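Long-range contact in phage-related protein (Bordetella bronchiseptica RB50, PDB 3BJQ), which probably serves as a major capsid (coat) protein that builds the shell of a phage or prophage-derived particle: residues I82-R93 and K285-T296. Residues are numbered along the deposited sequence; the frame is centred on the assembly and turned at random.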
loop_
_atom_site.group_PDB
_atom_site.type_symbol
_atom_site.label_atom_id
_atom_site.label_comp_id
_atom_site.label_asym_id
_atom_site.label_seq_id
_atom_site.Cartn_x
_atom_site.Cartn_y
_atom_site.Cartn_z
ATOM N N ILE E 82 2.550 -31.447 -31.238
ATOM C CA ILE E 82 1.624 -30.370 -30.969
ATOM C C ILE E 82 1.634 -29.549 -32.249
ATOM O O ILE E 82 2.688 -29.061 -32.672
ATOM C CB ILE E 82 2.069 -29.537 -29.756
ATOM C CG1 ILE E 82 1.961 -30.377 -28.482
ATOM C CG2 ILE E 82 1.245 -28.243 -29.648
ATOM C CD1 ILE E 82 2.662 -29.792 -27.280
ATOM N N VAL E 83 0.476 -29.431 -32.888
ATOM C CA VAL E 83 0.364 -28.648 -34.123
ATOM C C VAL E 83 0.064 -27.196 -33.749
ATOM O O VAL E 83 -0.899 -26.928 -33.015
ATOM C CB VAL E 83 -0.713 -29.222 -35.100
ATOM C CG1 VAL E 83 -0.987 -28.264 -36.267
ATOM C CG2 VAL E 83 -0.259 -30.574 -35.650
ATOM N N PRO E 84 0.914 -26.258 -34.208
ATOM C CA PRO E 84 0.637 -24.857 -33.975
ATOM C C PRO E 84 -0.696 -24.501 -34.614
ATOM O O PRO E 84 -0.854 -24.641 -35.821
ATOM C CB PRO E 84 1.787 -24.142 -34.693
ATOM C CG PRO E 84 2.846 -25.112 -34.786
ATOM C CD PRO E 84 2.172 -26.431 -34.955
ATOM N N SER E 85 -1.652 -24.063 -33.814
ATOM C CA SER E 85 -3.005 -23.855 -34.317
ATOM C C SER E 85 -3.594 -22.560 -33.769
ATOM O O SER E 85 -4.727 -22.543 -33.251
ATOM C CB SER E 85 -3.894 -25.048 -33.936
ATOM O OG SER E 85 -3.306 -26.295 -34.302
ATOM N N ALA E 86 -2.816 -21.485 -33.861
ATOM C CA ALA E 86 -3.255 -20.183 -33.388
ATOM C C ALA E 86 -4.404 -19.666 -34.253
ATOM O O ALA E 86 -4.393 -19.801 -35.476
ATOM C CB ALA E 86 -2.083 -19.187 -33.385
ATOM N N LEU E 87 -5.404 -19.102 -33.589
ATOM C CA LEU E 87 -6.559 -18.519 -34.253
ATOM C C LEU E 87 -6.451 -17.012 -34.040
ATOM O O LEU E 87 -5.473 -16.541 -33.455
ATOM C CB LEU E 87 -7.845 -19.092 -33.644
ATOM C CG LEU E 87 -8.096 -20.594 -33.821
ATOM C CD1 LEU E 87 -9.303 -21.078 -33.024
ATOM C CD2 LEU E 87 -8.291 -20.921 -35.294
ATOM N N GLU E 88 -7.420 -16.266 -34.549
ATOM C CA GLU E 88 -7.427 -14.815 -34.440
ATOM C C GLU E 88 -8.799 -14.334 -33.976
ATOM O O GLU E 88 -9.788 -14.406 -34.728
ATOM C CB GLU E 88 -7.058 -14.155 -35.784
ATOM C CG GLU E 88 -5.539 -14.011 -36.028
ATOM C CD GLU E 88 -5.203 -13.411 -37.370
ATOM O OE1 GLU E 88 -6.094 -13.372 -38.241
ATOM O OE2 GLU E 88 -4.050 -12.974 -37.558
ATOM N N ALA E 89 -8.843 -13.848 -32.736
ATOM C CA ALA E 89 -10.019 -13.196 -32.186
ATOM C C ALA E 89 -10.215 -11.861 -32.918
ATOM O O ALA E 89 -9.245 -11.213 -33.287
ATOM C CB ALA E 89 -9.811 -12.964 -30.718
ATOM N N LYS E 90 -11.460 -11.427 -33.064
ATOM C CA LYS E 90 -11.799 -10.271 -33.885
ATOM C C LYS E 90 -12.813 -9.402 -33.173
ATOM O O LYS E 90 -13.817 -9.901 -32.682
ATOM C CB LYS E 90 -12.392 -10.782 -35.210
ATOM C CG LYS E 90 -12.891 -9.774 -36.177
ATOM C CD LYS E 90 -13.168 -10.413 -37.559
ATOM C CE LYS E 90 -14.209 -11.536 -37.488
ATOM N NZ LYS E 90 -15.499 -11.059 -36.879
ATOM N N VAL E 91 -12.521 -8.108 -33.100
ATOM C CA VAL E 91 -13.477 -7.141 -32.599
ATOM C C VAL E 91 -13.849 -6.236 -33.749
ATOM O O VAL E 91 -13.048 -5.386 -34.142
ATOM C CB VAL E 91 -12.924 -6.309 -31.405
ATOM C CG1 VAL E 91 -13.896 -5.206 -31.065
ATOM C CG2 VAL E 91 -12.715 -7.177 -30.209
ATOM N N PRO E 92 -15.060 -6.414 -34.309
ATOM C CA PRO E 92 -15.479 -5.606 -35.432
ATOM C C PRO E 92 -15.749 -4.162 -35.033
ATOM O O PRO E 92 -16.195 -3.892 -33.909
ATOM C CB PRO E 92 -16.773 -6.300 -35.917
ATOM C CG PRO E 92 -17.265 -7.073 -34.830
ATOM C CD PRO E 92 -16.109 -7.366 -33.899
ATOM N N ARG E 93 -15.512 -3.238 -35.957
ATOM C CA ARG E 93 -15.682 -1.822 -35.638
ATOM C C ARG E 93 -17.132 -1.451 -35.297
ATOM O O ARG E 93 -17.348 -0.509 -34.530
ATOM C CB ARG E 93 -15.177 -0.933 -36.766
ATOM C CG ARG E 93 -15.894 -1.150 -38.033
ATOM C CD ARG E 93 -15.539 -0.132 -39.018
ATOM N NE ARG E 93 -16.264 -0.366 -40.249
ATOM C CZ ARG E 93 -16.231 0.453 -41.288
ATOM N NH1 ARG E 93 -15.496 1.559 -41.234
ATOM N NH2 ARG E 93 -16.930 0.172 -42.375
ATOM N N LYS E 285 -11.938 -4.501 -41.265
ATOM C CA LYS E 285 -12.452 -3.408 -40.427
ATOM C C LYS E 285 -12.671 -3.913 -39.004
ATOM O O LYS E 285 -13.732 -3.751 -38.401
ATOM C CB LYS E 285 -13.726 -2.819 -41.048
ATOM C CG LYS E 285 -13.437 -2.085 -42.391
ATOM C CD LYS E 285 -12.847 -0.705 -42.127
ATOM C CE LYS E 285 -12.167 -0.053 -43.351
ATOM N NZ LYS E 285 -12.671 -0.570 -44.623
ATOM N N SER E 286 -11.626 -4.544 -38.488
ATOM C CA SER E 286 -11.642 -5.187 -37.209
ATOM C C SER E 286 -10.276 -5.099 -36.532
ATOM O O SER E 286 -9.248 -5.011 -37.206
ATOM C CB SER E 286 -11.974 -6.675 -37.385
ATOM O OG SER E 286 -13.313 -6.887 -37.778
ATOM N N TRP E 287 -10.278 -5.099 -35.204
ATOM C CA TRP E 287 -9.062 -5.276 -34.421
ATOM C C TRP E 287 -8.902 -6.772 -34.196
ATOM O O TRP E 287 -9.857 -7.428 -33.835
ATOM C CB TRP E 287 -9.130 -4.560 -33.072
ATOM C CG TRP E 287 -9.024 -3.108 -33.207
ATOM C CD1 TRP E 287 -10.053 -2.234 -33.376
ATOM C CD2 TRP E 287 -7.826 -2.325 -33.197
ATOM N NE1 TRP E 287 -9.571 -0.950 -33.461
ATOM C CE2 TRP E 287 -8.209 -0.975 -33.343
ATOM C CE3 TRP E 287 -6.468 -2.627 -33.043
ATOM C CZ2 TRP E 287 -7.286 0.063 -33.386
ATOM C CZ3 TRP E 287 -5.549 -1.588 -33.054
ATOM C CH2 TRP E 287 -5.962 -0.256 -33.246
ATOM N N ILE E 288 -7.681 -7.278 -34.387
ATOM C CA ILE E 288 -7.394 -8.708 -34.381
ATOM C C ILE E 288 -6.415 -9.092 -33.269
ATOM O O ILE E 288 -5.301 -8.564 -33.204
ATOM C CB ILE E 288 -6.761 -9.150 -35.740
ATOM C CG1 ILE E 288 -7.662 -8.768 -36.904
ATOM C CG2 ILE E 288 -6.500 -10.652 -35.798
ATOM C CD1 ILE E 288 -8.978 -9.435 -36.888
ATOM N N TYR E 289 -6.827 -10.019 -32.409
ATOM C CA TYR E 289 -5.951 -10.558 -31.350
ATOM C C TYR E 289 -5.577 -11.989 -31.676
ATOM O O TYR E 289 -6.445 -12.864 -31.739
ATOM C CB TYR E 289 -6.625 -10.573 -29.995
ATOM C CG TYR E 289 -7.179 -9.273 -29.520
ATOM C CD1 TYR E 289 -8.372 -8.787 -30.036
ATOM C CD2 TYR E 289 -6.574 -8.570 -28.477
ATOM C CE1 TYR E 289 -8.918 -7.615 -29.590
ATOM C CE2 TYR E 289 -7.133 -7.404 -28.003
ATOM C CZ TYR E 289 -8.313 -6.931 -28.569
ATOM O OH TYR E 289 -8.884 -5.762 -28.132
ATOM N N GLY E 290 -4.286 -12.234 -31.841
ATOM C CA GLY E 290 -3.792 -13.566 -32.056
ATOM C C GLY E 290 -3.921 -14.305 -30.741
ATOM O O GLY E 290 -3.535 -13.785 -29.699
ATOM N N VAL E 291 -4.488 -15.500 -30.796
ATOM C CA VAL E 291 -4.694 -16.339 -29.605
ATOM C C VAL E 291 -4.037 -17.714 -29.861
ATOM O O VAL E 291 -4.292 -18.371 -30.874
ATOM C CB VAL E 291 -6.173 -16.538 -29.307
ATOM C CG1 VAL E 291 -6.342 -17.367 -28.017
ATOM C CG2 VAL E 291 -6.859 -15.188 -29.198
ATOM N N SER E 292 -3.180 -18.120 -28.939
ATOM C CA SER E 292 -2.436 -19.352 -29.051
ATOM C C SER E 292 -2.700 -20.228 -27.843
ATOM O O SER E 292 -2.577 -19.773 -26.733
ATOM C CB SER E 292 -0.946 -19.011 -29.143
ATOM O OG SER E 292 -0.613 -18.547 -30.451
ATOM N N ASP E 293 -3.068 -21.488 -28.076
ATOM C CA ASP E 293 -3.218 -22.470 -26.997
ATOM C C ASP E 293 -2.854 -23.848 -27.544
ATOM O O ASP E 293 -3.713 -24.719 -27.715
ATOM C CB ASP E 293 -4.635 -22.460 -26.425
ATOM C CG ASP E 293 -4.695 -23.123 -25.075
ATOM O OD1 ASP E 293 -3.657 -23.739 -24.728
ATOM O OD2 ASP E 293 -5.740 -23.034 -24.369
ATOM N N ASP E 294 -1.561 -24.023 -27.814
ATOM C CA ASP E 294 -1.033 -25.174 -28.523
ATOM C C ASP E 294 -0.892 -26.335 -27.550
ATOM O O ASP E 294 -0.187 -26.239 -26.548
ATOM C CB ASP E 294 0.332 -24.847 -29.153
ATOM C CG ASP E 294 0.235 -23.849 -30.317
ATOM O OD1 ASP E 294 -0.815 -23.803 -30.999
ATOM O OD2 ASP E 294 1.236 -23.146 -30.572
ATOM N N ASN E 295 -1.586 -27.417 -27.847
ATOM C CA ASN E 295 -1.683 -28.541 -26.936
ATOM C C ASN E 295 -2.000 -29.824 -27.685
ATOM O O ASN E 295 -2.405 -29.798 -28.845
ATOM C CB ASN E 295 -2.778 -28.278 -25.894
ATOM C CG ASN E 295 -4.197 -28.410 -26.472
ATOM O OD1 ASN E 295 -4.822 -29.474 -26.362
ATOM N ND2 ASN E 295 -4.706 -27.328 -27.087
ATOM N N THR E 296 -1.780 -30.946 -27.019
ATOM C CA THR E 296 -2.228 -32.236 -27.522
ATOM C C THR E 296 -2.460 -33.170 -26.339
ATOM O O THR E 296 -1.594 -33.275 -25.486
ATOM C CB THR E 296 -1.208 -32.854 -28.538
ATOM O OG1 THR E 296 -1.888 -33.807 -29.363
ATOM C CG2 THR E 296 -0.026 -33.524 -27.847
HETATM O O HOH W 1 -1.887 -30.124 -31.727
HETATM O O HOH W 2 -2.469 -27.228 -30.898
#
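Strands 87-92 and 286-292 pair antiparallel, their axes 4.4 Å apart at closest approach, and the hydrogen-bonded pairs Leu87-Val291, Ala89-Tyr289 and Val91-Trp287 each exchange two backbone bonds; Arg93 N adds a further one to Lys285 O. On the face carrying these three pairs, the methyl of Ala89 touches both CB of Tyr289 and CG2 of Val291, each 4.0 Å away. Val91 CG2 meets the edge of the Tyr289 ring at CE1 (3.9 Å), near the ring plane. Helix 105-131 covers this side, touching Leu87, Ala89 and Val91.

On the other face, Ile288 CG2 lies against the Glu88 chain from CB to its carboxylate carbon, CD, at 3.4 Å; OE2 is hydrogen-bonded to Tyr279 and OE1 forms a salt bridge with Arg70 of a second subunit. Lys90 places CG, anti to the backbone N (chi1 176°), tightly against Ser286 CB, while its bent end carries NZ into a salt bridge with Asp72 of that same neighbour. At the strand end Arg93 and Lys285 run side by side, with Lys285 CD 3.5 Å above one guanidinium face, toward its rim.

Past the ladder the regular backbone bonding stops, and the Asp294 side chain takes over: its OD1 takes the Ser85 N-H on the syn side at 2.9 Å, 32° out of the carboxylate plane, while OD2 is held by Tyr43. Ile82 CG2 packs against Asp294 CB, and two waters link the backbone of Val83 to that of Asn295, standing in for direct pairing.

The arrangement is an antiparallel strand pair of a larger mixed sheet, in which strand 286-299 also pairs with 274-281; a long helix packed along an elongated sheet is consistent with the spine helix and P-domain strands of HK97-like coat proteins, and the charged side chains face a neighbouring subunit.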